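Local coordinates for protein geranylgeranyl pyrophosphate synthase (PDB 3LMD) that probably condenses isopentenyl diphosphate units onto an allylic diphosphate, with divalent metal ions, to make long-chain prenyl diphosphates for isoprenoid biosynthesis, at residues V29-P34 against A38-A43; F81-S86 against E95-A100; V102-T107 against I204-Y209; D223-F228 against E338-L343. All coordinates share one frame; numbering follows the deposited sequence.

Interaction 1 of 4, residues V29-P34 against A38-A43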
loop_
_atom_site.group_PDB
_atom_site.type_symbol
_atom_site.label_atom_id
_atom_site.label_comp_id
_atom_site.label_asym_id
_atom_site.label_seq_id
_atom_site.Cartn_x
_atom_site.Cartn_y
_atom_site.Cartn_z
ATOM N N VAL A 29 21.777 -1.072 23.737
ATOM C CA VAL A 29 21.988 -0.664 25.122
ATOM C C VAL A 29 21.705 -1.887 26.007
ATOM O O VAL A 29 20.567 -2.347 26.091
ATOM C CB VAL A 29 21.079 0.532 25.509
ATOM C CG1 VAL A 29 21.401 1.024 26.915
ATOM C CG2 VAL A 29 21.228 1.670 24.498
ATOM N N GLU A 30 22.744 -2.428 26.638
ATOM C CA GLU A 30 22.623 -3.692 27.379
ATOM C C GLU A 30 21.634 -3.609 28.537
ATOM O O GLU A 30 21.719 -2.697 29.358
ATOM C CB GLU A 30 23.992 -4.143 27.898
ATOM C CG GLU A 30 25.000 -4.437 26.796
ATOM C CD GLU A 30 26.416 -4.552 27.321
ATOM O OE1 GLU A 30 26.582 -5.000 28.475
ATOM O OE2 GLU A 30 27.361 -4.194 26.583
ATOM N N PHE A 31 20.694 -4.555 28.601
ATOM C CA PHE A 31 19.817 -4.643 29.768
ATOM C C PHE A 31 20.661 -5.131 30.945
ATOM O O PHE A 31 21.469 -6.060 30.805
ATOM C CB PHE A 31 18.619 -5.592 29.562
ATOM C CG PHE A 31 17.847 -5.371 28.273
ATOM C CD1 PHE A 31 17.862 -4.141 27.619
ATOM C CD2 PHE A 31 17.079 -6.401 27.733
ATOM C CE1 PHE A 31 17.147 -3.945 26.437
ATOM C CE2 PHE A 31 16.362 -6.220 26.557
ATOM C CZ PHE A 31 16.391 -4.993 25.905
ATOM N N GLY A 32 20.480 -4.502 32.100
ATOM C CA GLY A 32 21.174 -4.934 33.303
ATOM C C GLY A 32 20.508 -6.157 33.898
ATOM O O GLY A 32 20.858 -6.598 34.989
ATOM N N ASP A 33 19.540 -6.707 33.172
ATOM C CA ASP A 33 18.809 -7.887 33.622
ATOM C C ASP A 33 19.051 -9.026 32.637
ATOM O O ASP A 33 18.520 -9.007 31.522
ATOM C CB ASP A 33 17.315 -7.562 33.723
ATOM C CG ASP A 33 16.497 -8.695 34.315
ATOM O OD1 ASP A 33 15.409 -8.410 34.858
ATOM O OD2 ASP A 33 16.919 -9.868 34.235
ATOM N N PRO A 34 19.877 -10.009 33.042
ATOM C CA PRO A 34 20.260 -11.164 32.231
ATOM C C PRO A 34 19.091 -12.034 31.787
ATOM O O PRO A 34 19.123 -12.549 30.673
ATOM C CB PRO A 34 21.196 -11.950 33.162
ATOM C CG PRO A 34 21.776 -10.900 34.049
ATOM C CD PRO A 34 20.624 -9.972 34.312
ATOM N N ALA A 38 17.642 -12.657 27.922
ATOM C CA ALA A 38 17.440 -13.970 27.292
ATOM C C ALA A 38 16.031 -14.164 26.703
ATOM O O ALA A 38 15.864 -14.706 25.596
ATOM C CB ALA A 38 17.747 -15.085 28.289
ATOM N N ARG A 39 15.021 -13.768 27.471
ATOM C CA ARG A 39 13.629 -13.894 27.064
ATOM C C ARG A 39 13.374 -13.049 25.811
ATOM O O ARG A 39 12.788 -13.523 24.836
ATOM C CB ARG A 39 12.704 -13.419 28.191
ATOM C CG ARG A 39 12.600 -14.372 29.377
ATOM C CD ARG A 39 11.464 -13.961 30.322
ATOM N NE ARG A 39 11.476 -12.530 30.664
ATOM C CZ ARG A 39 12.146 -11.998 31.690
ATOM N NH1 ARG A 39 12.887 -12.765 32.479
ATOM N NH2 ARG A 39 12.089 -10.692 31.924
ATOM N N ILE A 40 13.847 -11.811 25.850
ATOM C CA ILE A 40 13.717 -10.887 24.735
ATOM C C ILE A 40 14.469 -11.411 23.502
ATOM O O ILE A 40 13.888 -11.503 22.429
ATOM C CB ILE A 40 14.202 -9.481 25.127
ATOM C CG1 ILE A 40 13.240 -8.860 26.146
ATOM C CG2 ILE A 40 14.340 -8.587 23.917
ATOM C CD1 ILE A 40 11.837 -8.623 25.627
ATOM N N ASN A 41 15.745 -11.771 23.659
ATOM C CA ASN A 41 16.510 -12.398 22.566
ATOM C C ASN A 41 15.800 -13.598 21.912
ATOM O O ASN A 41 15.735 -13.684 20.685
ATOM C CB ASN A 41 17.931 -12.780 23.001
ATOM C CG ASN A 41 18.852 -11.570 23.111
ATOM O OD1 ASN A 41 18.526 -10.479 22.635
ATOM N ND2 ASN A 41 19.999 -11.755 23.740
ATOM N N ASP A 42 15.263 -14.506 22.719
ATOM C CA ASP A 42 14.510 -15.656 22.190
ATOM C C ASP A 42 13.281 -15.216 21.395
ATOM O O ASP A 42 12.950 -15.795 20.366
ATOM C CB ASP A 42 14.011 -16.557 23.315
ATOM C CG ASP A 42 15.133 -17.312 24.001
ATOM O OD1 ASP A 42 16.293 -17.186 23.553
ATOM O OD2 ASP A 42 14.851 -18.021 24.992
ATOM N N ALA A 43 12.576 -14.222 21.902
ATOM C CA ALA A 43 11.395 -13.754 21.194
ATOM C C ALA A 43 11.798 -13.010 19.901
ATOM O O ALA A 43 11.081 -13.102 18.906
ATOM C CB ALA A 43 10.528 -12.888 22.098
#

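Interaction 2 of 4, residues F81-S86 against E95-A100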
loop_
_atom_site.group_PDB
_atom_site.type_symbol
_atom_site.label_atom_id
_atom_site.label_comp_id
_atom_site.label_asym_id
_atom_site.label_seq_id
_atom_site.Cartn_x
_atom_site.Cartn_y
_atom_site.Cartn_z
ATOM N N PHE A 81 11.010 -3.005 20.800
ATOM C CA PHE A 81 10.163 -2.171 21.655
ATOM C C PHE A 81 8.800 -2.815 21.908
ATOM O O PHE A 81 8.304 -2.793 23.031
ATOM C CB PHE A 81 9.999 -0.755 21.071
ATOM C CG PHE A 81 9.108 0.141 21.925
ATOM C CD1 PHE A 81 9.284 0.208 23.304
ATOM C CD2 PHE A 81 8.085 0.868 21.361
ATOM C CE1 PHE A 81 8.453 1.024 24.089
ATOM C CE2 PHE A 81 7.271 1.708 22.136
ATOM C CZ PHE A 81 7.450 1.780 23.483
ATOM N N ALA A 82 8.197 -3.416 20.879
ATOM C CA ALA A 82 6.914 -4.121 21.062
ATOM C C ALA A 82 7.057 -5.287 22.082
ATOM O O ALA A 82 6.148 -5.546 22.909
ATOM C CB ALA A 82 6.412 -4.692 19.716
ATOM N N LEU A 83 8.172 -5.999 21.993
ATOM C CA LEU A 83 8.424 -7.121 22.920
ATOM C C LEU A 83 8.604 -6.602 24.368
ATOM O O LEU A 83 8.044 -7.172 25.305
ATOM C CB LEU A 83 9.660 -7.939 22.504
ATOM C CG LEU A 83 9.662 -8.629 21.116
ATOM C CD1 LEU A 83 10.946 -9.381 20.813
ATOM C CD2 LEU A 83 8.471 -9.534 20.876
ATOM N N LEU A 84 9.388 -5.540 24.537
ATOM C CA LEU A 84 9.535 -4.898 25.854
ATOM C C LEU A 84 8.207 -4.434 26.399
ATOM O O LEU A 84 7.880 -4.678 27.583
ATOM C CB LEU A 84 10.560 -3.746 25.782
ATOM C CG LEU A 84 11.989 -4.198 25.462
ATOM C CD1 LEU A 84 12.897 -2.999 25.200
ATOM C CD2 LEU A 84 12.506 -4.993 26.658
ATOM N N ALA A 85 7.411 -3.766 25.558
ATOM C CA ALA A 85 6.099 -3.319 25.986
ATOM C C ALA A 85 5.241 -4.485 26.454
ATOM O O ALA A 85 4.447 -4.331 27.376
ATOM C CB ALA A 85 5.353 -2.572 24.831
ATOM N N SER A 86 5.354 -5.636 25.792
ATOM C CA SER A 86 4.524 -6.785 26.166
ATOM C C SER A 86 4.875 -7.288 27.574
ATOM O O SER A 86 4.075 -7.943 28.212
ATOM C CB SER A 86 4.640 -7.937 25.152
ATOM O OG SER A 86 5.829 -8.693 25.365
ATOM N N GLU A 95 2.400 -15.562 21.329
ATOM C CA GLU A 95 2.431 -15.721 19.871
ATOM C C GLU A 95 1.854 -14.462 19.163
ATOM O O GLU A 95 2.327 -14.067 18.090
ATOM C CB GLU A 95 1.643 -16.979 19.472
ATOM C CG GLU A 95 1.281 -17.117 17.999
ATOM C CD GLU A 95 -0.176 -17.622 17.814
ATOM O OE1 GLU A 95 -0.959 -17.604 18.799
ATOM O OE2 GLU A 95 -0.543 -18.037 16.692
ATOM N N ASN A 96 0.817 -13.869 19.738
ATOM C CA ASN A 96 0.216 -12.691 19.098
ATOM C C ASN A 96 1.057 -11.414 19.268
ATOM O O ASN A 96 1.007 -10.513 18.420
ATOM C CB ASN A 96 -1.202 -12.480 19.570
ATOM C CG ASN A 96 -2.188 -13.465 18.929
ATOM O OD1 ASN A 96 -1.843 -14.214 18.021
ATOM N ND2 ASN A 96 -3.425 -13.431 19.390
ATOM N N VAL A 97 1.806 -11.337 20.366
ATOM C CA VAL A 97 2.823 -10.286 20.541
ATOM C C VAL A 97 3.902 -10.390 19.458
ATOM O O VAL A 97 4.274 -9.389 18.842
ATOM C CB VAL A 97 3.501 -10.357 21.939
ATOM C CG1 VAL A 97 4.677 -9.380 22.018
ATOM C CG2 VAL A 97 2.517 -10.033 23.041
ATOM N N ILE A 98 4.421 -11.598 19.228
ATOM C CA ILE A 98 5.386 -11.828 18.145
ATOM C C ILE A 98 4.793 -11.439 16.803
ATOM O O ILE A 98 5.451 -10.798 15.985
ATOM C CB ILE A 98 5.772 -13.326 18.025
ATOM C CG1 ILE A 98 6.407 -13.840 19.316
ATOM C CG2 ILE A 98 6.701 -13.575 16.841
ATOM C CD1 ILE A 98 7.468 -12.989 19.820
ATOM N N LYS A 99 3.569 -11.865 16.553
ATOM C CA LYS A 99 2.934 -11.561 15.271
ATOM C C LYS A 99 2.683 -10.039 15.079
ATOM O O LYS A 99 2.866 -9.498 13.977
ATOM C CB LYS A 99 1.609 -12.340 15.185
ATOM C CG LYS A 99 0.949 -12.361 13.840
ATOM C CD LYS A 99 -0.232 -13.385 13.797
ATOM C CE LYS A 99 0.202 -14.813 14.157
ATOM N NZ LYS A 99 -0.816 -15.846 13.774
ATOM N N ALA A 100 2.208 -9.369 16.123
ATOM C CA ALA A 100 2.092 -7.899 16.081
ATOM C C ALA A 100 3.431 -7.205 15.804
ATOM O O ALA A 100 3.480 -6.243 15.040
ATOM C CB ALA A 100 1.438 -7.357 17.365
#

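Interaction 3 of 4, residues V102-T107 against I204-Y209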
loop_
_atom_site.group_PDB
_atom_site.type_symbol
_atom_site.label_atom_id
_atom_site.label_comp_id
_atom_site.label_asym_id
_atom_site.label_seq_id
_atom_site.Cartn_x
_atom_site.Cartn_y
_atom_site.Cartn_z
ATOM N N VAL A 102 5.884 -8.345 14.156
ATOM C CA VAL A 102 6.203 -8.595 12.764
ATOM C C VAL A 102 5.399 -7.630 11.893
ATOM O O VAL A 102 5.914 -7.086 10.922
ATOM C CB VAL A 102 5.954 -10.072 12.362
ATOM C CG1 VAL A 102 5.982 -10.249 10.808
ATOM C CG2 VAL A 102 6.985 -11.008 13.069
ATOM N N VAL A 103 4.136 -7.423 12.252
ATOM C CA VAL A 103 3.311 -6.483 11.494
ATOM C C VAL A 103 3.940 -5.089 11.535
ATOM O O VAL A 103 4.023 -4.407 10.505
ATOM C CB VAL A 103 1.871 -6.448 12.043
ATOM C CG1 VAL A 103 1.077 -5.215 11.482
ATOM C CG2 VAL A 103 1.132 -7.760 11.661
ATOM N N VAL A 104 4.380 -4.662 12.717
ATOM C CA VAL A 104 5.034 -3.348 12.825
ATOM C C VAL A 104 6.263 -3.290 11.932
ATOM O O VAL A 104 6.470 -2.312 11.188
ATOM C CB VAL A 104 5.400 -3.002 14.281
ATOM C CG1 VAL A 104 6.271 -1.716 14.355
ATOM C CG2 VAL A 104 4.101 -2.839 15.091
ATOM N N GLU A 105 7.099 -4.313 12.000
ATOM C CA GLU A 105 8.322 -4.284 11.193
ATOM C C GLU A 105 8.075 -4.331 9.686
ATOM O O GLU A 105 8.795 -3.680 8.922
ATOM C CB GLU A 105 9.305 -5.382 11.611
ATOM C CG GLU A 105 10.604 -5.313 10.833
ATOM C CD GLU A 105 11.513 -4.143 11.241
ATOM O OE1 GLU A 105 11.128 -3.311 12.076
ATOM O OE2 GLU A 105 12.658 -4.071 10.736
ATOM N N ILE A 106 7.065 -5.095 9.259
ATOM C CA ILE A 106 6.730 -5.172 7.828
ATOM C C ILE A 106 6.254 -3.822 7.347
ATOM O O ILE A 106 6.544 -3.390 6.226
ATOM C CB ILE A 106 5.604 -6.211 7.580
ATOM C CG1 ILE A 106 6.177 -7.650 7.696
ATOM C CG2 ILE A 106 5.002 -5.982 6.182
ATOM C CD1 ILE A 106 5.047 -8.764 7.690
ATOM N N THR A 107 5.492 -3.149 8.195
ATOM C CA THR A 107 4.994 -1.810 7.837
ATOM C C THR A 107 6.128 -0.820 7.704
ATOM O O THR A 107 6.162 -0.016 6.751
ATOM C CB THR A 107 3.982 -1.322 8.880
ATOM O OG1 THR A 107 2.860 -2.221 8.868
ATOM C CG2 THR A 107 3.489 0.110 8.542
ATOM N N ILE A 204 6.655 3.906 16.130
ATOM C CA ILE A 204 7.268 3.445 17.382
ATOM C C ILE A 204 6.193 3.413 18.474
ATOM O O ILE A 204 6.104 2.447 19.236
ATOM C CB ILE A 204 8.466 4.341 17.765
ATOM C CG1 ILE A 204 9.540 4.237 16.672
ATOM C CG2 ILE A 204 9.076 3.932 19.102
ATOM C CD1 ILE A 204 10.632 5.288 16.832
ATOM N N ALA A 205 5.356 4.448 18.522
ATOM C CA ALA A 205 4.197 4.478 19.411
ATOM C C ALA A 205 3.327 3.245 19.178
ATOM O O ALA A 205 2.850 2.628 20.134
ATOM C CB ALA A 205 3.358 5.773 19.213
ATOM N N SER A 206 3.137 2.883 17.909
ATOM C CA SER A 206 2.321 1.727 17.564
ATOM C C SER A 206 2.919 0.416 18.078
ATOM O O SER A 206 2.200 -0.466 18.492
ATOM C CB SER A 206 2.144 1.643 16.024
ATOM O OG SER A 206 1.517 0.436 15.672
ATOM N N ALA A 207 4.228 0.261 17.972
ATOM C CA ALA A 207 4.900 -0.907 18.516
ATOM C C ALA A 207 4.609 -1.042 20.028
ATOM O O ALA A 207 4.325 -2.138 20.502
ATOM C CB ALA A 207 6.363 -0.806 18.287
ATOM N N GLY A 208 4.664 0.065 20.770
ATOM C CA GLY A 208 4.376 0.017 22.242
ATOM C C GLY A 208 2.911 -0.351 22.474
ATOM O O GLY A 208 2.583 -1.212 23.292
ATOM N N TYR A 209 2.028 0.282 21.722
ATOM C CA TYR A 209 0.590 0.050 21.855
ATOM C C TYR A 209 0.259 -1.438 21.613
ATOM O O TYR A 209 -0.401 -2.094 22.430
ATOM C CB TYR A 209 -0.189 0.939 20.850
ATOM C CG TYR A 209 -1.687 0.658 20.896
ATOM C CD1 TYR A 209 -2.510 1.284 21.843
ATOM C CD2 TYR A 209 -2.271 -0.264 20.018
ATOM C CE1 TYR A 209 -3.913 1.005 21.905
ATOM C CE2 TYR A 209 -3.680 -0.564 20.078
ATOM C CZ TYR A 209 -4.470 0.079 21.025
ATOM O OH TYR A 209 -5.817 -0.196 21.091
#

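Interaction 4 of 4, residues D223-F228 against E338-L343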
loop_
_atom_site.group_PDB
_atom_site.type_symbol
_atom_site.label_atom_id
_atom_site.label_comp_id
_atom_site.label_asym_id
_atom_site.label_seq_id
_atom_site.Cartn_x
_atom_site.Cartn_y
_atom_site.Cartn_z
ATOM N N ASP A 223 -1.659 2.701 27.085
ATOM C CA ASP A 223 -1.610 4.107 26.705
ATOM C C ASP A 223 -0.244 4.732 27.022
ATOM O O ASP A 223 0.303 5.509 26.227
ATOM C CB ASP A 223 -2.730 4.896 27.400
ATOM C CG ASP A 223 -2.939 6.266 26.776
ATOM O OD1 ASP A 223 -3.395 6.314 25.617
ATOM O OD2 ASP A 223 -2.626 7.283 27.438
ATOM N N ALA A 224 0.306 4.411 28.192
ATOM C CA ALA A 224 1.593 4.965 28.578
ATOM C C ALA A 224 2.702 4.507 27.626
ATOM O O ALA A 224 3.614 5.270 27.316
ATOM C CB ALA A 224 1.939 4.550 30.018
ATOM N N LEU A 225 2.665 3.240 27.213
ATOM C CA LEU A 225 3.737 2.703 26.353
ATOM C C LEU A 225 3.641 3.284 24.934
ATOM O O LEU A 225 4.656 3.582 24.283
ATOM C CB LEU A 225 3.672 1.150 26.300
ATOM C CG LEU A 225 4.264 0.624 27.628
ATOM C CD1 LEU A 225 3.624 -0.728 28.039
ATOM C CD2 LEU A 225 5.751 0.527 27.546
ATOM N N LYS A 226 2.417 3.459 24.480
ATOM C CA LYS A 226 2.169 4.155 23.234
ATOM C C LYS A 226 2.790 5.574 23.267
ATOM O O LYS A 226 3.548 5.970 22.365
ATOM C CB LYS A 226 0.664 4.263 23.008
ATOM C CG LYS A 226 0.343 5.022 21.711
ATOM C CD LYS A 226 -1.174 5.118 21.407
ATOM C CE LYS A 226 -1.884 6.015 22.388
ATOM N NZ LYS A 226 -2.993 6.743 21.693
ATOM N N ASN A 227 2.471 6.327 24.318
ATOM C CA ASN A 227 2.908 7.728 24.419
ATOM C C ASN A 227 4.413 7.803 24.604
ATOM O O ASN A 227 5.086 8.730 24.114
ATOM C CB ASN A 227 2.190 8.420 25.586
ATOM C CG ASN A 227 0.705 8.686 25.308
ATOM O OD1 ASN A 227 0.216 8.526 24.198
ATOM N ND2 ASN A 227 -0.009 9.096 26.339
ATOM N N PHE A 228 4.968 6.822 25.314
ATOM C CA PHE A 228 6.407 6.772 25.497
ATOM C C PHE A 228 7.091 6.543 24.140
ATOM O O PHE A 228 8.085 7.173 23.817
ATOM C CB PHE A 228 6.796 5.624 26.451
ATOM C CG PHE A 228 8.287 5.443 26.581
ATOM C CD1 PHE A 228 9.025 6.305 27.371
ATOM C CD2 PHE A 228 8.944 4.418 25.897
ATOM C CE1 PHE A 228 10.415 6.157 27.496
ATOM C CE2 PHE A 228 10.304 4.266 25.994
ATOM C CZ PHE A 228 11.049 5.134 26.820
ATOM N N GLU A 338 13.074 0.332 33.528
ATOM C CA GLU A 338 14.360 1.022 33.552
ATOM C C GLU A 338 15.154 0.825 32.255
ATOM O O GLU A 338 15.931 1.693 31.876
ATOM C CB GLU A 338 15.206 0.589 34.769
ATOM C CG GLU A 338 14.662 1.116 36.135
ATOM C CD GLU A 338 14.256 2.606 36.115
ATOM O OE1 GLU A 338 15.070 3.476 35.713
ATOM O OE2 GLU A 338 13.115 2.909 36.509
ATOM N N ALA A 339 14.967 -0.321 31.592
ATOM C CA ALA A 339 15.568 -0.552 30.275
ATOM C C ALA A 339 14.979 0.438 29.242
ATOM O O ALA A 339 15.701 0.972 28.387
ATOM C CB ALA A 339 15.293 -2.014 29.823
ATOM N N LEU A 340 13.674 0.673 29.325
ATOM C CA LEU A 340 13.052 1.659 28.451
ATOM C C LEU A 340 13.602 3.023 28.743
ATOM O O LEU A 340 13.931 3.760 27.821
ATOM C CB LEU A 340 11.531 1.657 28.568
ATOM C CG LEU A 340 10.897 0.357 28.067
ATOM C CD1 LEU A 340 9.453 0.365 28.425
ATOM C CD2 LEU A 340 11.100 0.182 26.531
ATOM N N ARG A 341 13.717 3.366 30.008
ATOM C CA ARG A 341 14.254 4.637 30.383
ATOM C C ARG A 341 15.673 4.780 29.891
ATOM O O ARG A 341 16.028 5.777 29.338
ATOM C CB ARG A 341 14.195 4.829 31.889
ATOM C CG ARG A 341 14.391 6.258 32.342
ATOM C CD ARG A 341 14.768 6.415 33.796
ATOM N NE ARG A 341 13.869 5.756 34.728
ATOM C CZ ARG A 341 12.703 6.226 35.104
ATOM N NH1 ARG A 341 12.262 7.350 34.617
ATOM N NH2 ARG A 341 11.974 5.553 35.949
ATOM N N ASN A 342 16.475 3.758 30.086
ATOM C CA ASN A 342 17.868 3.826 29.745
ATOM C C ASN A 342 18.087 4.008 28.273
ATOM O O ASN A 342 19.004 4.638 27.875
ATOM C CB ASN A 342 18.619 2.596 30.197
ATOM C CG ASN A 342 18.730 2.491 31.699
ATOM O OD1 ASN A 342 19.076 1.448 32.212
ATOM N ND2 ASN A 342 18.422 3.548 32.404
ATOM N N LEU A 343 17.243 3.442 27.457
ATOM C CA LEU A 343 17.448 3.643 26.066
ATOM C C LEU A 343 17.135 5.039 25.575
ATOM O O LEU A 343 17.741 5.525 24.661
ATOM C CB LEU A 343 16.788 2.581 25.247
ATOM C CG LEU A 343 15.314 2.489 25.119
ATOM C CD1 LEU A 343 14.938 3.303 24.002
ATOM C CD2 LEU A 343 14.988 1.076 24.829
#

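Interaction 1 of 4, residues V29-P34 against A38-A43
Phe31 and Ile40 make the apolar half of this contact. Phe31 CE2 lies 4.1 Å from Ile40 CG2 and equally close to Ile40 CG1, so the isoleucine lies at the edge of the ring, near its plane, and not over a face. The two side chains cross at about a right angle. A chi1 of -49° sets the CG of Phe31 opposite its own carbonyl carbon and directs the ring to the helix, while a beta-branched isoleucine offers a broad CB, CG1 and CG2 surface to receive it.

The polar half is backbone. Ala38 N gives its hydrogen to Pro34 O at 3.1 Å with an N-H...O angle of 151°, the first turn of helix 34-55. Ala38 CB rests 3.7 Å from Pro34 O, a closeness that follows from the helical turn itself. Proline suits its place because the first turn asks no backbone N-H of it.

Farther out, Asp33 caps the start of the helix. Its OD2 accepts from Leu36 N, and its OD1 is held by Thr335 OG1 at the beginning of helix 335-349. Arg39 NH2 remains 5.0 Å from Asp33 OD1; the opposite charges may attract weakly at this distance, but their charged atoms do not touch. Leu84 of helix 77-86 packs against both Phe31 and Ile40, and Ala339 also touches the ring. Together these features describe an N-capped helix start, with Asp33 as N-cap and Pro34 in the first turn, whose incoming loop is anchored by an aromatic side chain in an all-helical fold.

Interaction 2 of 4, residues F81-S86 against E95-A100
Val97 is the side chain that helix 95-118 sets against Ser86 and Leu83 of helix 77-86, two consecutive helices forming a nearly antiparallel alpha-alpha hairpin in the all-alpha prenyl synthase fold. The axes of the two segments approach to 9.5 Å, with 152° between their directions. From Val97 CB, already near the serine, the side chain forks. Val97 CG2 reaches Ser86 CB at 3.7 Å, whereas Val97 CG1, anti to the backbone N (chi1 172°), makes the closer contact, a tight 3.5 Å from Ser86 CB. Val97 CG1 also reaches Leu83 CD2 at 4.0 Å and approaches the carbonyl oxygen of Ala82. A short branched residue suits this spot, and a serine is small enough for both valine methyls to close on its CB.

Beside it, Ile98 starts out away from the partner helix, but its chain turns back so that Ile98 CD1 touches Leu83 CD2 at 3.7 Å. That leucine methyl touches both residues, the Leu83 side chain slanting across each. Ala43 of helix 34-55 packs on Leu83 and Ile98 alike. The buried hydroxyl of Ser86 is satisfied twice: it accepts from Leu93 N in the connecting loop, and Ser86 OG donates to Leu83 O, one turn back, at 2.7 Å.

Interaction 3 of 4, residues V102-T107 against I204-Y209
Two long helices of the central bundle, 95-118 and 188-214, meet here in the all-helical isoprenyl diphosphate synthase fold, and Val104 against Ala207 is where their backbones come closest within these segments, 6.2 Å between the CA atoms. Such nearness depends on a small residue. Ala207 presents only a methyl and its CA, and the valine fits over both: Val104 CG1 lies 4.0 Å from Ala207 CB, and Val104 CG2 stands the same 4.0 Å from Ala207 CA. A chi1 of 172° turns the valine fork to open toward the alanine, one prong on its methyl and the other on its backbone.

Val104 CG2 also passes 4.2 Å from Ser206 OG, a looser approach to a hydroxyl whose polar partner is elsewhere, His164 NE2. One turn on from Val103, Thr107 settles its own hydroxyl within the helix: Thr107 OG1 donates to Val103 O at 3.0 Å. That oxygen also takes the ordinary helical bond from Thr107 N, and the two donors reach it from opposite faces of the carbonyl plane.

The Val104-Ala207 contact is buried, and other helices flank the two segments. Arg78 of helix 77-86 touches Val104, and Phe77 and Phe81 of the same helix reach Ile204. Helix 219-246 packs on Ala205 and Tyr209, while helices 34-55 and 132-157 cover Val102 and Ile106.

Interaction 4 of 4, residues D223-F228 against E338-L343
With chi1 at 175°, the Phe228 ring stands opposite its amide nitrogen and reaches Leu340, which with chi1 -66° carries its own isobutyl group to meet it. This is buried helix-helix packing in the all-alpha prenyl synthase fold, joining helix 219-246 to helix 335-349 near the C-terminus. The ring reaches with its far corner: Phe228 CE2 is 3.9 Å from Leu340 CB, and Phe228 CZ comes to 3.3 Å from Leu340 O, which lies at the ring edge near its plane. An aromatic suits the place because its length spans segments whose nearest CA atoms, those of Phe228 and Leu340, are 8.9 Å apart, and its slightly positive rim can lie against a carbonyl oxygen. Leu225, one turn earlier, brings its CD2 to 3.8 Å from Leu340 CD1, the two leucines crossing at about a right angle. Phe81 of helix 77-86 packs on both Phe228 and Leu340.

Within helix 335-349, away from this packing, Arg341 grips Glu338 side-on with two nitrogens, while its NH1 bonds Asn325 OD1. Arg341 NH2 donates to the syn lone pair of Glu338 OE2 at 2.9 Å, and Arg341 NE donates to Glu338 OE1 at 2.8 Å, with that oxygen only 3° out of the guanidinium plane.

How the interactions relate
The four contacts follow one another along the chain, each closing before the next opens, and tie its N-terminal end to its C-terminal helix. Interactions 2 and 3 share helix 95-118, and their centres are about 9 Å apart; centre to centre, interaction 1 lies about 14 Å from interaction 2, and interaction 4 about 14 Å from both 2 and 3. Helix 77-86 links them: Phe81 packs on Gly208 of interaction 3 and Leu225 of interaction 4, while Leu83 touches Ile40 of interaction 1. Ala205 meets Lys226 between interactions 3 and 4. Away from the metal-binding residues, they join the N-terminal loop and helices 34-55, 77-86, 95-118, 188-214, 219-246 and 335-349 into one packed all-helical body.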